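Side-chain contact in protein (merozoite surface protein 1) (PDB 1B9W), which forms the two C-terminal EGF-like domains of a malaria merozoite surface antigen probably involved in egress from host erythrocytes and in binding and invading them: residues T10-P13 with E14-C18. Numbering follows the deposited sequence.
Sequences TNVP and ENAAC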
ATOM      1  N   THR A  10     -11.357  -9.758  -5.855  1.00 18.57           N
ATOM      2  CA  THR A  10     -11.759  -8.333  -5.728  1.00 16.00           C
ATOM      3  C   THR A  10     -11.588  -7.624  -7.040  1.00 12.42           C
ATOM      4  O   THR A  10     -10.590  -7.721  -7.745  1.00 14.74           O
ATOM      5  CB  THR A  10     -10.765  -7.712  -4.700  1.00 15.87           C
ATOM      6  OG1 THR A  10     -10.942  -8.419  -3.477  1.00 15.85           O
ATOM      7  CG2 THR A  10     -11.109  -6.220  -4.507  1.00 19.90           C
ATOM      8  N   ASN A  11     -12.572  -6.798  -7.402  1.00 13.25           N
ATOM      9  CA  ASN A  11     -12.419  -5.930  -8.564  1.00 14.21           C
ATOM     10  C   ASN A  11     -11.677  -4.658  -8.040  1.00 14.83           C
ATOM     11  O   ASN A  11     -12.339  -3.964  -7.278  1.00 18.18           O
ATOM     12  CB  ASN A  11     -13.809  -5.546  -9.062  1.00 19.29           C
ATOM     13  CG  ASN A  11     -13.824  -4.727 -10.324  1.00 24.60           C
ATOM     14  OD1 ASN A  11     -12.795  -4.459 -10.935  1.00 27.40           O
ATOM     15  ND2 ASN A  11     -15.009  -4.299 -10.757  1.00 27.29           N
ATOM     16  N   VAL A  12     -10.412  -4.594  -8.285  1.00 16.10           N
ATOM     17  CA  VAL A  12      -9.571  -3.581  -7.575  1.00 16.04           C
ATOM     18  C   VAL A  12      -9.785  -2.208  -8.197  1.00 17.01           C
ATOM     19  O   VAL A  12      -9.737  -2.002  -9.399  1.00 15.83           O
ATOM     20  CB  VAL A  12      -8.116  -4.002  -7.752  1.00 17.85           C
ATOM     21  CG1 VAL A  12      -7.124  -3.080  -7.056  1.00 17.53           C
ATOM     22  CG2 VAL A  12      -7.917  -5.438  -7.221  1.00 16.62           C
ATOM     23  N   PRO A  13      -9.928  -1.179  -7.344  1.00 16.57           N
ATOM     24  CA  PRO A  13     -10.077   0.169  -7.900  1.00 16.09           C
ATOM     25  C   PRO A  13      -8.900   0.592  -8.717  1.00 14.24           C
ATOM     26  O   PRO A  13      -7.743   0.240  -8.476  1.00 17.12           O
ATOM     27  CB  PRO A  13     -10.184   1.033  -6.619  1.00 15.05           C
ATOM     28  CG  PRO A  13     -10.654   0.106  -5.540  1.00 15.93           C
ATOM     29  CD  PRO A  13     -10.068  -1.286  -5.883  1.00 14.97           C
ATOM     30  N   GLU A  14      -9.080   1.554  -9.663  1.00 14.93           N
ATOM     31  CA  GLU A  14      -7.974   2.168 -10.375  1.00 17.68           C
ATOM     32  C   GLU A  14      -7.002   2.904  -9.411  1.00 17.32           C
ATOM     33  O   GLU A  14      -7.514   3.344  -8.382  1.00 17.25           O
ATOM     34  CB  GLU A  14      -8.592   3.250 -11.288  1.00 27.08           C
ATOM     35  CG  GLU A  14      -7.958   3.348 -12.660  1.00 39.63           C
ATOM     36  CD  GLU A  14      -8.474   4.568 -13.417  1.00 45.64           C
ATOM     37  OE1 GLU A  14      -9.541   5.083 -13.004  1.00 47.23           O
ATOM     38  OE2 GLU A  14      -7.795   4.975 -14.385  1.00 47.33           O
ATOM     39  N   ASN A  15      -5.728   2.824  -9.697  1.00 16.06           N
ATOM     40  CA  ASN A  15      -4.668   3.421  -8.893  1.00 19.75           C
ATOM     41  C   ASN A  15      -4.577   2.816  -7.513  1.00 21.55           C
ATOM     42  O   ASN A  15      -4.187   3.461  -6.537  1.00 16.57           O
ATOM     43  CB  ASN A  15      -4.860   4.957  -8.822  1.00 19.28           C
ATOM     44  CG  ASN A  15      -4.798   5.536 -10.232  1.00 22.74           C
ATOM     45  OD1 ASN A  15      -3.830   5.284 -10.942  1.00 28.55           O
ATOM     46  ND2 ASN A  15      -5.811   6.271 -10.621  1.00 26.41           N
ATOM     47  N   ALA A  16      -4.936   1.527  -7.370  1.00 15.97           N
ATOM     48  CA  ALA A  16      -4.781   0.803  -6.139  1.00 13.77           C
ATOM     49  C   ALA A  16      -4.014  -0.533  -6.400  1.00 17.54           C
ATOM     50  O   ALA A  16      -3.866  -0.894  -7.574  1.00 17.40           O
ATOM     51  CB  ALA A  16      -6.095   0.454  -5.476  1.00 13.88           C
ATOM     52  N   ALA A  17      -3.411  -1.012  -5.357  1.00 15.81           N
ATOM     53  CA  ALA A  17      -2.717  -2.314  -5.360  1.00 16.29           C
ATOM     54  C   ALA A  17      -3.547  -3.268  -4.523  1.00 17.13           C
ATOM     55  O   ALA A  17      -4.307  -2.878  -3.636  1.00 15.18           O
ATOM     56  CB  ALA A  17      -1.333  -2.206  -4.739  1.00 20.06           C
ATOM     57  N   CYS A  18      -3.331  -4.596  -4.712  1.00 13.12           N
ATOM     58  CA  CYS A  18      -4.148  -5.485  -3.886  1.00 12.28           C
ATOM     59  C   CYS A  18      -3.263  -6.707  -3.516  1.00 13.78           C
ATOM     60  O   CYS A  18      -2.407  -7.059  -4.320  1.00 15.08           O
ATOM     61  CB  CYS A  18      -5.359  -5.992  -4.695  1.00 13.10           C
ATOM     62  SG  CYS A  18      -6.544  -6.993  -3.834  1.00 15.44           S
TER
HETATM   63  O   HOH W   1      -5.877  -1.139 -10.071  1.00 41.42           O
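A chi1 of -179° in V12 puts CG1 anti to the backbone N, facing A16, and CG2 anti to the carbonyl carbon, against C18. V12 CG2 lies 3.6 Å from C18 CB, and V12 CG1 4.0 Å from A16 CB. The sulfur of C18, likewise anti to its backbone N, passes 4.0 Å from V12 CG2 and continues into the disulfide with C7. The chain reverses through a type II beta turn from P13 to A16, with N15 in its third position at positive phi (64°), and the turn leads into strand 16-20 of the first EGF-like domain, which pairs antiparallel with strand 26-30. The closing bond of the turn, A16 N to P13 O, is weak: 3.3 Å long and bent to 128° at the hydrogen. A water also donates to P13 O, at 2.8 Å, and to A16 O, bridging the two carbonyls. CB of A16 rests 3.4 Å from P13 O, and W28 of the partner strand touches the side chains of T10, P13 and A16. T10 CB stays 4.4 Å from C18 SG, while T10 OG1 is hydrogen-bonded to E26.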